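PDB 5HAX: nucleoporin NUP170 from Chaetomium thermophilum, which probably serves as a scaffold component of the nuclear pore complex, the channel for transport between nucleus and cytoplasm. Local coordinates for residues R522-Q536 with S586-L598. Sequence-based numbering, arbitrary orientation.
Sequences RVETIAAALAVACGQ and SRHDALALYLTRL
The Y594 ring lies against A531, whose CA sits over the rim of one face; L598 CD1, from the same helix as Y594, lies over the rim of the opposite face. With CG of Y594 anti to the backbone N (chi1 -178°), the ring reaches past the end of helix 522-533, to Q536. There Q536 NE2 donates to Y594 OH (3.2 Å), with the hydroxyl in the amide plane and the amide steeply turned to the ring. L530 CD2 comes obliquely onto Y594 CD2 (3.8 Å) and also touches L591 CD1. The two helices cross at -64° in the alpha-helical region that accompanies the beta-propeller. Alanines let them approach closely: A590 CB is 3.6 Å from A527 N and 3.7 Å from I526 CG2. V523 is a knob in the hole formed by S586, D589, A590 and L593. G535, the C-prime residue of a Schellman motif, ends helix 522-533. E524 bends at chi2 to form a two-pronged, nearly coplanar salt bridge with R597, NH1 to OE1 (3.1 Å) and NH2 to OE2 (2.7 Å). L593 CG lies over the guanidinium centre. Further salt bridges join K415 to E524 and D20 to R597. Replacing E524 by an alanine would probably leave NH1 and NH2 of R597 without this carboxylate and K415 without a charge partner.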
loop_
_atom_site.group_PDB
_atom_site.type_symbol
_atom_site.label_atom_id
_atom_site.label_comp_id
_atom_site.label_asym_id
_atom_site.label_seq_id
_atom_site.Cartn_x
_atom_site.Cartn_y
_atom_site.Cartn_z
ATOM N N ARG A 522 15.886 -7.955 19.469
ATOM C CA ARG A 522 17.233 -7.395 19.393
ATOM C C ARG A 522 17.725 -7.309 17.952
ATOM O O ARG A 522 18.335 -6.308 17.562
ATOM C CB ARG A 522 18.196 -8.225 20.243
ATOM C CG ARG A 522 19.556 -7.563 20.456
ATOM C CD ARG A 522 20.419 -8.330 21.455
ATOM N NE ARG A 522 19.785 -8.444 22.767
ATOM C CZ ARG A 522 19.910 -7.556 23.751
ATOM N NH1 ARG A 522 19.290 -7.759 24.906
ATOM N NH2 ARG A 522 20.650 -6.467 23.586
ATOM N N VAL A 523 17.472 -8.341 17.142
ATOM C CA VAL A 523 17.999 -8.361 15.779
ATOM C C VAL A 523 17.405 -7.220 14.961
ATOM O O VAL A 523 18.127 -6.476 14.285
ATOM C CB VAL A 523 17.734 -9.726 15.118
ATOM C CG1 VAL A 523 18.111 -9.695 13.636
ATOM C CG2 VAL A 523 18.512 -10.826 15.836
ATOM N N GLU A 524 16.079 -7.069 15.001
ATOM C CA GLU A 524 15.436 -5.997 14.246
ATOM C C GLU A 524 15.918 -4.628 14.712
ATOM O O GLU A 524 16.102 -3.716 13.896
ATOM C CB GLU A 524 13.916 -6.103 14.372
ATOM C CG GLU A 524 13.306 -7.297 13.640
ATOM C CD GLU A 524 13.234 -7.103 12.134
ATOM O OE1 GLU A 524 13.478 -5.973 11.656
ATOM O OE2 GLU A 524 12.925 -8.085 11.425
ATOM N N THR A 525 16.138 -4.466 16.018
ATOM C CA THR A 525 16.593 -3.181 16.539
ATOM C C THR A 525 18.009 -2.869 16.068
ATOM O O THR A 525 18.297 -1.745 15.638
ATOM C CB THR A 525 16.531 -3.176 18.067
ATOM O OG1 THR A 525 15.208 -3.515 18.500
ATOM C CG2 THR A 525 16.905 -1.802 18.615
ATOM N N ILE A 526 18.912 -3.847 16.157
ATOM C CA ILE A 526 20.287 -3.627 15.724
ATOM C C ILE A 526 20.344 -3.439 14.214
ATOM O O ILE A 526 21.193 -2.695 13.706
ATOM C CB ILE A 526 21.179 -4.796 16.189
ATOM C CG1 ILE A 526 21.209 -4.870 17.722
ATOM C CG2 ILE A 526 22.598 -4.663 15.634
ATOM C CD1 ILE A 526 21.824 -3.658 18.407
ATOM N N ALA A 527 19.451 -4.099 13.474
ATOM C CA ALA A 527 19.387 -3.890 12.031
ATOM C C ALA A 527 18.945 -2.469 11.704
ATOM O O ALA A 527 19.426 -1.871 10.735
ATOM C CB ALA A 527 18.443 -4.908 11.396
ATOM N N ALA A 528 18.029 -1.914 12.501
ATOM C CA ALA A 528 17.630 -0.523 12.311
ATOM C C ALA A 528 18.791 0.422 12.592
ATOM O O ALA A 528 18.999 1.394 11.859
ATOM C CB ALA A 528 16.439 -0.191 13.210
ATOM N N ALA A 529 19.557 0.153 13.654
ATOM C CA ALA A 529 20.726 0.972 13.951
ATOM C C ALA A 529 21.724 0.925 12.801
ATOM O O ALA A 529 22.249 1.960 12.373
ATOM C CB ALA A 529 21.376 0.503 15.252
ATOM N N LEU A 530 21.991 -0.275 12.283
ATOM C CA LEU A 530 22.878 -0.408 11.133
ATOM C C LEU A 530 22.367 0.413 9.956
ATOM O O LEU A 530 23.133 1.132 9.305
ATOM C CB LEU A 530 23.008 -1.882 10.748
ATOM C CG LEU A 530 23.805 -2.186 9.476
ATOM C CD1 LEU A 530 25.234 -1.680 9.607
ATOM C CD2 LEU A 530 23.779 -3.677 9.183
ATOM N N ALA A 531 21.062 0.328 9.679
ATOM C CA ALA A 531 20.486 1.074 8.565
ATOM C C ALA A 531 20.645 2.575 8.767
ATOM O O ALA A 531 21.093 3.290 7.863
ATOM C CB ALA A 531 19.013 0.705 8.398
ATOM N N VAL A 532 20.278 3.075 9.951
ATOM C CA VAL A 532 20.440 4.498 10.240
ATOM C C VAL A 532 21.907 4.894 10.129
ATOM O O VAL A 532 22.240 5.941 9.561
ATOM C CB VAL A 532 19.872 4.835 11.633
ATOM C CG1 VAL A 532 20.192 6.280 12.015
ATOM C CG2 VAL A 532 18.369 4.597 11.668
ATOM N N ALA A 533 22.804 4.068 10.672
ATOM C CA ALA A 533 24.232 4.352 10.567
ATOM C C ALA A 533 24.676 4.473 9.117
ATOM O O ALA A 533 25.600 5.237 8.814
ATOM C CB ALA A 533 25.035 3.261 11.274
ATOM N N CYS A 534 24.029 3.744 8.210
ATOM C CA CYS A 534 24.352 3.786 6.791
ATOM C C CYS A 534 23.604 4.888 6.048
ATOM O O CYS A 534 23.680 4.947 4.817
ATOM C CB CYS A 534 24.054 2.427 6.148
ATOM S SG CYS A 534 25.155 1.105 6.694
ATOM N N GLY A 535 22.885 5.754 6.760
ATOM C CA GLY A 535 22.215 6.885 6.153
ATOM C C GLY A 535 20.748 6.683 5.845
ATOM O O GLY A 535 20.123 7.594 5.290
ATOM N N GLN A 536 20.177 5.528 6.177
ATOM C CA GLN A 536 18.758 5.311 5.936
ATOM C C GLN A 536 17.929 6.174 6.877
ATOM O O GLN A 536 18.265 6.343 8.053
ATOM C CB GLN A 536 18.405 3.835 6.115
ATOM C CG GLN A 536 19.108 2.909 5.130
ATOM C CD GLN A 536 18.578 3.044 3.714
ATOM O OE1 GLN A 536 17.693 3.856 3.440
ATOM N NE2 GLN A 536 19.115 2.240 2.806
ATOM N N SER A 586 23.771 -11.242 17.584
ATOM C CA SER A 586 22.692 -10.469 16.985
ATOM C C SER A 586 23.227 -9.426 16.017
ATOM O O SER A 586 22.502 -9.006 15.109
ATOM C CB SER A 586 21.861 -9.796 18.077
ATOM O OG SER A 586 21.276 -10.764 18.931
ATOM N N ARG A 587 24.481 -9.008 16.194
ATOM C CA ARG A 587 25.114 -8.099 15.247
ATOM C C ARG A 587 25.255 -8.750 13.876
ATOM O O ARG A 587 25.033 -8.103 12.846
ATOM C CB ARG A 587 26.478 -7.676 15.794
ATOM C CG ARG A 587 27.081 -6.450 15.144
ATOM C CD ARG A 587 28.413 -6.082 15.792
ATOM N NE ARG A 587 28.270 -5.708 17.201
ATOM C CZ ARG A 587 28.411 -6.542 18.229
ATOM N NH1 ARG A 587 28.260 -6.091 19.468
ATOM N NH2 ARG A 587 28.697 -7.823 18.034
ATOM N N HIS A 588 25.615 -10.036 13.844
ATOM C CA HIS A 588 25.738 -10.747 12.575
ATOM C C HIS A 588 24.382 -10.917 11.904
ATOM O O HIS A 588 24.228 -10.629 10.711
ATOM C CB HIS A 588 26.385 -12.114 12.792
ATOM C CG HIS A 588 26.215 -13.042 11.629
ATOM N ND1 HIS A 588 25.095 -13.829 11.463
ATOM C CD2 HIS A 588 27.012 -13.294 10.565
ATOM C CE1 HIS A 588 25.214 -14.531 10.351
ATOM N NE2 HIS A 588 26.369 -14.226 9.787
ATOM N N ASP A 589 23.393 -11.418 12.649
ATOM C CA ASP A 589 22.064 -11.613 12.080
ATOM C C ASP A 589 21.503 -10.301 11.547
ATOM O O ASP A 589 20.827 -10.280 10.511
ATOM C CB ASP A 589 21.128 -12.211 13.133
ATOM C CG ASP A 589 21.652 -13.516 13.709
ATOM O OD1 ASP A 589 22.341 -14.261 12.980
ATOM O OD2 ASP A 589 21.375 -13.797 14.895
ATOM N N ALA A 590 21.793 -9.193 12.234
ATOM C CA ALA A 590 21.342 -7.886 11.771
ATOM C C ALA A 590 21.970 -7.527 10.431
ATOM O O ALA A 590 21.292 -7.003 9.540
ATOM C CB ALA A 590 21.673 -6.822 12.818
ATOM N N LEU A 591 23.268 -7.795 10.272
ATOM C CA LEU A 591 23.926 -7.517 9.000
ATOM C C LEU A 591 23.349 -8.382 7.888
ATOM O O LEU A 591 23.124 -7.903 6.771
ATOM C CB LEU A 591 25.432 -7.744 9.127
ATOM C CG LEU A 591 26.252 -7.565 7.847
ATOM C CD1 LEU A 591 26.139 -6.137 7.332
ATOM C CD2 LEU A 591 27.705 -7.942 8.092
ATOM N N ALA A 592 23.104 -9.661 8.179
ATOM C CA ALA A 592 22.493 -10.546 7.194
ATOM C C ALA A 592 21.070 -10.110 6.868
ATOM O O ALA A 592 20.649 -10.163 5.707
ATOM C CB ALA A 592 22.504 -11.983 7.711
ATOM N N LEU A 593 20.315 -9.679 7.880
ATOM C CA LEU A 593 18.940 -9.249 7.649
ATOM C C LEU A 593 18.902 -8.003 6.775
ATOM O O LEU A 593 18.160 -7.947 5.787
ATOM C CB LEU A 593 18.245 -8.996 8.988
ATOM C CG LEU A 593 16.745 -8.695 8.952
ATOM C CD1 LEU A 593 15.969 -9.836 8.309
ATOM C CD2 LEU A 593 16.236 -8.425 10.362
ATOM N N TYR A 594 19.710 -6.997 7.118
ATOM C CA TYR A 594 19.760 -5.774 6.326
ATOM C C TYR A 594 20.176 -6.065 4.889
ATOM O O TYR A 594 19.520 -5.623 3.940
ATOM C CB TYR A 594 20.720 -4.778 6.977
ATOM C CG TYR A 594 20.804 -3.449 6.264
ATOM C CD1 TYR A 594 19.655 -2.759 5.909
ATOM C CD2 TYR A 594 22.033 -2.879 5.956
ATOM C CE1 TYR A 594 19.723 -1.542 5.259
ATOM C CE2 TYR A 594 22.112 -1.660 5.305
ATOM C CZ TYR A 594 20.954 -0.995 4.960
ATOM O OH TYR A 594 21.023 0.217 4.313
ATOM N N LEU A 595 21.270 -6.812 4.710
ATOM C CA LEU A 595 21.758 -7.108 3.366
ATOM C C LEU A 595 20.712 -7.850 2.544
ATOM O O LEU A 595 20.499 -7.533 1.367
ATOM C CB LEU A 595 23.048 -7.926 3.442
ATOM C CG LEU A 595 23.600 -8.420 2.100
ATOM C CD1 LEU A 595 23.896 -7.248 1.177
ATOM C CD2 LEU A 595 24.840 -9.272 2.314
ATOM N N THR A 596 20.062 -8.849 3.143
ATOM C CA THR A 596 19.038 -9.604 2.429
ATOM C C THR A 596 17.939 -8.684 1.921
ATOM O O THR A 596 17.534 -8.762 0.755
ATOM C CB THR A 596 18.449 -10.681 3.342
ATOM O OG1 THR A 596 19.479 -11.601 3.724
ATOM C CG2 THR A 596 17.324 -11.440 2.635
ATOM N N ARG A 597 17.451 -7.794 2.785
ATOM C CA ARG A 597 16.344 -6.922 2.411
ATOM C C ARG A 597 16.752 -5.929 1.330
ATOM O O ARG A 597 15.900 -5.456 0.570
ATOM C CB ARG A 597 15.816 -6.202 3.655
ATOM C CG ARG A 597 15.093 -7.138 4.617
ATOM C CD ARG A 597 14.802 -6.487 5.964
ATOM N NE ARG A 597 13.939 -7.331 6.793
ATOM C CZ ARG A 597 13.604 -7.061 8.052
ATOM N NH1 ARG A 597 14.061 -5.967 8.648
ATOM N NH2 ARG A 597 12.812 -7.890 8.720
ATOM N N LEU A 598 18.044 -5.611 1.232
ATOM C CA LEU A 598 18.504 -4.723 0.168
ATOM C C LEU A 598 18.434 -5.388 -1.204
ATOM O O LEU A 598 18.318 -4.690 -2.219
ATOM C CB LEU A 598 19.932 -4.251 0.445
ATOM C CG LEU A 598 20.160 -3.291 1.613
ATOM C CD1 LEU A 598 21.645 -2.976 1.722
ATOM C CD2 LEU A 598 19.350 -2.008 1.469
#